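Local coordinates for protein 6-phosphogluconate dehydrogenase NAD-binding (Dyadobacter fermentans, PDB 4GBJ) that probably acts as an NAD(P)-dependent oxidoreductase of the 3-hydroxyisobutyrate dehydrogenase type, with a Rossmann-type nucleotide-binding domain, at residues L185-K197 with W282-L295. Residues are numbered along the deposited sequence; the frame is centred on the assembly and turned at random.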
ATOM      1  N   LEU B 185       0.887   6.964   0.189  1.00 19.46           N
ATOM      2  CA  LEU B 185       1.002   8.241  -0.504  1.00 19.06           C
ATOM      3  C   LEU B 185       2.432   8.520  -0.973  1.00 20.60           C
ATOM      4  O   LEU B 185       2.650   8.962  -2.095  1.00 18.89           O
ATOM      5  CB  LEU B 185       0.584   9.378   0.412  1.00 18.45           C
ATOM      6  CG  LEU B 185      -0.951   9.552   0.572  1.00 24.46           C
ATOM      7  CD1 LEU B 185      -1.251  10.346   1.871  1.00 25.85           C
ATOM      8  CD2 LEU B 185      -1.535  10.247  -0.630  1.00 28.73           C
ATOM      9  N   GLU B 186       3.399   8.286  -0.091  1.00 15.48           N
ATOM     10  CA  GLU B 186       4.787   8.534  -0.412  1.00 15.62           C
ATOM     11  C   GLU B 186       5.293   7.595  -1.527  1.00 20.70           C
ATOM     12  O   GLU B 186       5.964   8.067  -2.435  1.00 24.37           O
ATOM     13  CB  GLU B 186       5.662   8.423   0.855  1.00 16.86           C
ATOM     14  CG  GLU B 186       7.141   8.447   0.561  1.00 16.97           C
ATOM     15  CD  GLU B 186       7.664   9.731  -0.013  1.00 33.13           C
ATOM     16  OE1 GLU B 186       8.782   9.700  -0.565  1.00 27.42           O
ATOM     17  OE2 GLU B 186       7.050  10.795   0.234  1.00 23.46           O
HETATM   18  N   MSE B 187       5.033   6.293  -1.460  1.00 18.20           N
HETATM   19  CA  MSE B 187       5.572   5.388  -2.478  1.00 16.56           C
HETATM   20  C   MSE B 187       4.944   5.709  -3.858  1.00 20.69           C
HETATM   21  O   MSE B 187       5.617   5.594  -4.867  1.00 20.17           O
HETATM   22  CB  MSE B 187       5.381   3.913  -2.103  1.00 16.22           C
HETATM   23  CG  MSE B 187       3.887   3.420  -2.146  1.00 18.81           C
HETATM   24 SE   MSE B 187       3.738   1.551  -1.635  0.72 19.29          SE
HETATM   25  CE  MSE B 187       3.765   1.636   0.266  1.00 22.96           C
HETATM   26  N   MSE B 188       3.666   6.137  -3.888  1.00 19.13           N
HETATM   27  CA  MSE B 188       3.022   6.567  -5.137  1.00 16.59           C
HETATM   28  C   MSE B 188       3.647   7.891  -5.657  1.00 22.93           C
HETATM   29  O   MSE B 188       3.907   8.010  -6.850  1.00 23.92           O
HETATM   30  CB  MSE B 188       1.521   6.704  -4.980  1.00 17.47           C
HETATM   31  CG  MSE B 188       0.858   5.357  -4.982  1.00 21.61           C
HETATM   32 SE   MSE B 188      -1.073   5.331  -4.985  0.72 21.26          SE
HETATM   33  CE  MSE B 188      -1.542   5.979  -3.260  1.00 20.67           C
ATOM     34  N   GLY B 189       3.925   8.834  -4.777  1.00 18.93           N
ATOM     35  CA  GLY B 189       4.639  10.050  -5.172  1.00 20.53           C
ATOM     36  C   GLY B 189       5.976   9.745  -5.839  1.00 24.14           C
ATOM     37  O   GLY B 189       6.281  10.230  -6.931  1.00 23.76           O
ATOM     38  N   GLU B 190       6.744   8.851  -5.227  1.00 19.31           N
ATOM     39  CA  GLU B 190       8.045   8.443  -5.755  1.00 19.41           C
ATOM     40  C   GLU B 190       7.910   7.736  -7.063  1.00 23.67           C
ATOM     41  O   GLU B 190       8.605   8.068  -8.033  1.00 23.16           O
ATOM     42  CB  GLU B 190       8.791   7.523  -4.754  1.00 20.22           C
ATOM     43  CG  GLU B 190       9.218   8.278  -3.496  1.00 18.99           C
ATOM     44  CD  GLU B 190      10.048   7.471  -2.505  1.00 22.70           C
ATOM     45  OE1 GLU B 190      10.751   6.560  -2.961  1.00 17.17           O
ATOM     46  OE2 GLU B 190       9.960   7.695  -1.277  1.00 22.98           O
ATOM     47  N   ALA B 191       7.029   6.736  -7.095  1.00 21.87           N
ATOM     48  CA  ALA B 191       6.819   5.905  -8.279  1.00 19.19           C
ATOM     49  C   ALA B 191       6.233   6.698  -9.415  1.00 21.82           C
ATOM     50  O   ALA B 191       6.747   6.594 -10.535  1.00 20.13           O
ATOM     51  CB  ALA B 191       5.920   4.716  -7.951  1.00 20.19           C
ATOM     52  N   PHE B 192       5.226   7.560  -9.144  1.00 18.86           N
ATOM     53  CA  PHE B 192       4.583   8.341 -10.221  1.00 18.37           C
ATOM     54  C   PHE B 192       5.456   9.431 -10.752  1.00 22.51           C
ATOM     55  O   PHE B 192       5.406   9.683 -11.958  1.00 22.27           O
ATOM     56  CB  PHE B 192       3.247   8.919  -9.803  1.00 20.64           C
ATOM     57  CG  PHE B 192       2.108   7.993  -9.404  1.00 20.54           C
ATOM     58  CD1 PHE B 192       2.263   6.604  -9.419  1.00 19.37           C
ATOM     59  CD2 PHE B 192       0.888   8.513  -8.992  1.00 22.44           C
ATOM     60  CE1 PHE B 192       1.235   5.763  -9.004  1.00 20.43           C
ATOM     61  CE2 PHE B 192      -0.157   7.663  -8.603  1.00 25.42           C
ATOM     62  CZ  PHE B 192       0.039   6.291  -8.576  1.00 22.54           C
ATOM     63  N   THR B 193       6.363   9.985  -9.918  1.00 20.17           N
ATOM     64  CA  THR B 193       7.371  10.967 -10.339  1.00 19.29           C
ATOM     65  C   THR B 193       8.424  10.304 -11.186  1.00 21.98           C
ATOM     66  O   THR B 193       8.818  10.894 -12.182  1.00 22.63           O
ATOM     67  CB  THR B 193       7.971  11.693  -9.107  1.00 24.18           C
ATOM     68  OG1 THR B 193       6.898  12.378  -8.494  1.00 24.33           O
ATOM     69  CG2 THR B 193       9.056  12.694  -9.471  1.00 23.91           C
HETATM   70  N   MSE B 194       8.895   9.097 -10.826  1.00 18.91           N
HETATM   71  CA  MSE B 194       9.854   8.388 -11.657  1.00 18.50           C
HETATM   72  C   MSE B 194       9.270   8.172 -13.058  1.00 23.98           C
HETATM   73  O   MSE B 194       9.971   8.304 -14.080  1.00 25.58           O
HETATM   74  CB  MSE B 194      10.251   7.000 -11.052  1.00 20.30           C
HETATM   75  CG  MSE B 194      11.023   6.057 -12.090  1.00 23.64           C
HETATM   76 SE   MSE B 194      11.619   4.439 -11.153  0.67 30.66          SE
HETATM   77  CE  MSE B 194       9.911   3.449 -11.041  1.00 30.54           C
ATOM     78  N   ALA B 195       7.998   7.747 -13.105  1.00 20.91           N
ATOM     79  CA  ALA B 195       7.302   7.512 -14.372  1.00 20.75           C
ATOM     80  C   ALA B 195       7.191   8.824 -15.142  1.00 24.21           C
ATOM     81  O   ALA B 195       7.589   8.897 -16.321  1.00 24.31           O
ATOM     82  CB  ALA B 195       5.921   6.911 -14.095  1.00 22.63           C
ATOM     83  N   GLU B 196       6.764   9.899 -14.458  1.00 20.68           N
ATOM     84  CA  GLU B 196       6.603  11.198 -15.098  1.00 23.17           C
ATOM     85  C   GLU B 196       7.895  11.696 -15.732  1.00 25.36           C
ATOM     86  O   GLU B 196       7.899  12.155 -16.866  1.00 26.24           O
ATOM     87  CB  GLU B 196       6.085  12.208 -14.094  1.00 24.33           C
ATOM     88  CG  GLU B 196       5.867  13.584 -14.679  1.00 29.73           C
ATOM     89  CD  GLU B 196       5.362  14.584 -13.666  1.00 38.45           C
ATOM     90  OE1 GLU B 196       5.248  14.232 -12.466  1.00 30.43           O
ATOM     91  OE2 GLU B 196       5.105  15.738 -14.075  1.00 34.26           O
ATOM     92  N   LYS B 197       8.994  11.570 -15.037  1.00 24.27           N
ATOM     93  CA  LYS B 197      10.286  12.028 -15.586  1.00 26.04           C
ATOM     94  C   LYS B 197      10.760  11.102 -16.705  1.00 32.78           C
ATOM     95  O   LYS B 197      11.599  11.499 -17.473  1.00 31.91           O
ATOM     96  CB  LYS B 197      11.261  12.144 -14.433  1.00 29.24           C
ATOM     97  CG  LYS B 197      10.759  13.282 -13.559  1.00 29.35           C
ATOM     98  CD  LYS B 197      11.794  13.985 -12.918  1.00 38.92           C
ATOM     99  CE  LYS B 197      12.647  14.859 -13.815  1.00 26.27           C
ATOM    100  NZ  LYS B 197      13.800  15.216 -12.992  1.00 29.34           N
ATOM    101  N   TRP B 282      -3.598  16.683   3.466  1.00 25.06           N
ATOM    102  CA  TRP B 282      -2.434  15.954   3.975  1.00 25.29           C
ATOM    103  C   TRP B 282      -1.823  15.050   2.905  1.00 25.40           C
ATOM    104  O   TRP B 282      -0.639  14.801   2.976  1.00 23.59           O
ATOM    105  CB  TRP B 282      -2.772  15.160   5.235  1.00 25.73           C
ATOM    106  CG  TRP B 282      -3.461  13.860   4.972  1.00 28.31           C
ATOM    107  CD1 TRP B 282      -4.674  13.674   4.373  1.00 31.51           C
ATOM    108  CD2 TRP B 282      -3.055  12.582   5.470  1.00 28.28           C
ATOM    109  NE1 TRP B 282      -5.015  12.345   4.414  1.00 31.80           N
ATOM    110  CE2 TRP B 282      -4.049  11.653   5.093  1.00 32.76           C
ATOM    111  CE3 TRP B 282      -1.941  12.127   6.191  1.00 29.64           C
ATOM    112  CZ2 TRP B 282      -3.961  10.287   5.405  1.00 32.04           C
ATOM    113  CZ3 TRP B 282      -1.828  10.771   6.458  1.00 31.97           C
ATOM    114  CH2 TRP B 282      -2.818   9.861   6.033  1.00 33.49           C
ATOM    115  N   GLY B 283      -2.593  14.664   1.882  1.00 20.66           N
ATOM    116  CA  GLY B 283      -2.088  13.937   0.727  1.00 20.16           C
ATOM    117  C   GLY B 283      -0.949  14.644   0.017  1.00 24.42           C
ATOM    118  O   GLY B 283      -0.149  14.008  -0.674  1.00 22.80           O
ATOM    119  N   ALA B 284      -0.856  15.993   0.171  1.00 24.37           N
ATOM    120  CA  ALA B 284       0.206  16.772  -0.466  1.00 23.45           C
ATOM    121  C   ALA B 284       1.579  16.417   0.044  1.00 22.99           C
ATOM    122  O   ALA B 284       2.544  16.902  -0.510  1.00 21.57           O
ATOM    123  CB  ALA B 284      -0.058  18.265  -0.281  1.00 25.25           C
ATOM    124  N   LEU B 285       1.726  15.500   1.027  1.00 22.60           N
ATOM    125  CA  LEU B 285       3.064  15.036   1.411  1.00 22.89           C
ATOM    126  C   LEU B 285       3.739  14.439   0.147  1.00 24.34           C
ATOM    127  O   LEU B 285       4.979  14.483   0.004  1.00 23.22           O
ATOM    128  CB  LEU B 285       3.010  14.006   2.568  1.00 22.52           C
ATOM    129  CG  LEU B 285       2.482  12.604   2.206  1.00 26.67           C
ATOM    130  CD1 LEU B 285       3.584  11.679   1.714  1.00 26.64           C
ATOM    131  CD2 LEU B 285       1.758  11.982   3.385  1.00 26.20           C
ATOM    132  N   ALA B 286       2.912  13.869  -0.769  1.00 20.42           N
ATOM    133  CA  ALA B 286       3.395  13.239  -2.001  1.00 21.88           C
ATOM    134  C   ALA B 286       4.070  14.227  -2.991  1.00 26.98           C
ATOM    135  O   ALA B 286       4.780  13.760  -3.895  1.00 25.46           O
ATOM    136  CB  ALA B 286       2.269  12.488  -2.693  1.00 23.11           C
ATOM    137  N   LEU B 287       3.871  15.564  -2.815  1.00 22.82           N
ATOM    138  CA  LEU B 287       4.544  16.589  -3.606  1.00 23.32           C
ATOM    139  C   LEU B 287       6.009  16.658  -3.350  1.00 26.38           C
ATOM    140  O   LEU B 287       6.703  17.185  -4.207  1.00 24.39           O
ATOM    141  CB  LEU B 287       3.959  18.004  -3.392  1.00 24.01           C
ATOM    142  CG  LEU B 287       2.704  18.327  -4.140  1.00 30.18           C
ATOM    143  CD1 LEU B 287       2.237  19.735  -3.819  1.00 30.94           C
ATOM    144  CD2 LEU B 287       2.932  18.244  -5.676  1.00 32.61           C
ATOM    145  N   GLY B 288       6.507  16.165  -2.211  1.00 25.07           N
ATOM    146  CA  GLY B 288       7.954  16.205  -1.946  1.00 23.21           C
ATOM    147  C   GLY B 288       8.787  15.488  -2.996  1.00 22.19           C
ATOM    148  O   GLY B 288       9.883  15.927  -3.342  1.00 23.22           O
ATOM    149  N   ALA B 289       8.280  14.379  -3.506  1.00 20.43           N
ATOM    150  CA  ALA B 289       8.993  13.595  -4.540  1.00 22.80           C
ATOM    151  C   ALA B 289       9.115  14.420  -5.820  1.00 25.11           C
ATOM    152  O   ALA B 289      10.112  14.286  -6.516  1.00 25.11           O
ATOM    153  CB  ALA B 289       8.253  12.289  -4.837  1.00 24.29           C
ATOM    154  N   SER B 290       8.091  15.280  -6.106  1.00 19.10           N
ATOM    155  CA  SER B 290       8.054  16.164  -7.274  1.00 21.43           C
ATOM    156  C   SER B 290       9.058  17.280  -7.080  1.00 27.48           C
ATOM    157  O   SER B 290       9.844  17.552  -7.986  1.00 25.75           O
ATOM    158  CB  SER B 290       6.655  16.715  -7.505  1.00 23.90           C
ATOM    159  OG  SER B 290       5.782  15.656  -7.858  1.00 27.41           O
ATOM    160  N   ASP B 291       9.091  17.849  -5.864  1.00 23.19           N
ATOM    161  CA  ASP B 291      10.085  18.856  -5.477  1.00 23.55           C
ATOM    162  C   ASP B 291      11.503  18.369  -5.670  1.00 25.82           C
ATOM    163  O   ASP B 291      12.296  19.042  -6.286  1.00 26.59           O
ATOM    164  CB  ASP B 291       9.932  19.248  -4.018  1.00 24.67           C
ATOM    165  CG  ASP B 291       8.631  19.857  -3.654  1.00 32.63           C
ATOM    166  OD1 ASP B 291       7.999  20.482  -4.543  1.00 37.60           O
ATOM    167  OD2 ASP B 291       8.273  19.814  -2.447  1.00 30.67           O
ATOM    168  N   ASP B 292      11.815  17.208  -5.149  1.00 20.55           N
ATOM    169  CA  ASP B 292      13.161  16.615  -5.240  1.00 19.79           C
ATOM    170  C   ASP B 292      13.573  16.275  -6.618  1.00 25.71           C
ATOM    171  O   ASP B 292      14.767  16.296  -6.887  1.00 28.83           O
ATOM    172  CB  ASP B 292      13.287  15.336  -4.430  1.00 20.45           C
ATOM    173  CG  ASP B 292      13.151  15.504  -2.945  1.00 31.71           C
ATOM    174  OD1 ASP B 292      13.172  16.649  -2.485  1.00 27.85           O
ATOM    175  OD2 ASP B 292      13.123  14.465  -2.229  1.00 38.94           O
ATOM    176  N   ALA B 293      12.635  15.982  -7.495  1.00 22.98           N
ATOM    177  CA  ALA B 293      12.919  15.686  -8.889  1.00 22.77           C
ATOM    178  C   ALA B 293      12.849  16.941  -9.792  1.00 26.49           C
ATOM    179  O   ALA B 293      12.853  16.785 -11.003  1.00 26.26           O
ATOM    180  CB  ALA B 293      11.952  14.615  -9.396  1.00 24.30           C
ATOM    181  N   GLY B 294      12.809  18.128  -9.216  1.00 24.84           N
ATOM    182  CA  GLY B 294      12.816  19.420  -9.919  1.00 27.12           C
ATOM    183  C   GLY B 294      11.557  19.782 -10.680  1.00 34.38           C
ATOM    184  O   GLY B 294      11.643  20.541 -11.640  1.00 36.37           O
ATOM    185  N   LEU B 295      10.401  19.219 -10.314  1.00 30.21           N
ATOM    186  CA  LEU B 295       9.151  19.463 -11.041  1.00 32.01           C
ATOM    187  C   LEU B 295       8.240  20.500 -10.400  1.00 44.19           C
ATOM    188  O   LEU B 295       7.082  20.597 -10.815  1.00 48.09           O
ATOM    189  CB  LEU B 295       8.345  18.160 -11.175  1.00 30.14           C
ATOM    190  CG  LEU B 295       9.043  17.080 -11.951  1.00 33.88           C
ATOM    191  CD1 LEU B 295       8.252  15.808 -11.888  1.00 32.77           C
ATOM    192  CD2 LEU B 295       9.263  17.535 -13.398  1.00 36.10           C
TER
HETATM  193  O   HOH W   1       6.751  12.737  -1.509  1.00 29.40           O
HETATM  194  O   HOH W   2       4.692  13.406  -6.520  1.00 30.46           O
HETATM  195  O   HOH W   3       4.894  16.020 -10.446  1.00 31.60           O
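Leu185 and Leu285 cross at about a right angle, CD1 of Leu185 lying 3.7 Å from CD2 of Leu285 and also resting over one face of the Trp282 ring. Apolar contact resumes at Thr193, whose chi1 of -62° turns OG1 beside the backbone N, back toward Gly189 O, and sends CG2 out to Ala293 CB.

Between these points the backbones draw together and methyls rest on carbonyl oxygens. Gly189 CA lies 3.9 Å from Ala286 O, Ala289 CB sits 3.5 Å from Gly189 O, and Ala286 CB meets Leu185 O. Small residues at Gly189 and Ala289 are consistent with the 8.6 Å approach and 37° angle between the axes of 185-197 and 288-292.

One direct hydrogen bond joins the segments: Lys197 NZ gives to Ala293 O at 2.7 Å, 19° off the carbonyl plane, at the Schellman turn completed by Gly294. Bends at chi2 and chi3 of Lys197 bring NZ there, and it also donates to Val255 O of the second subunit.

Water supplies further polar links. One donates to Glu186 OE2 (2.6 Å) and Leu285 O; a second joins Thr193 OG1, Ala286 O and Ser290 OG; a third bridges Ser290 OG to Glu196 OE1. Thr193 OG1 itself donates to Gly189 O at 2.7 Å, opposite in face to the helical N-H of Thr193. Arg268 pairs with Glu186, and Arg202 with both Glu196 and Thr193 OG1.

The chemistry implies that the chain's C-terminal end is seated on the end of helix 169-197, in the helical 6PGD_C-type domain, by small residues and a leucine pair, with one lysine bond and bridging waters alongside direct protein bonds.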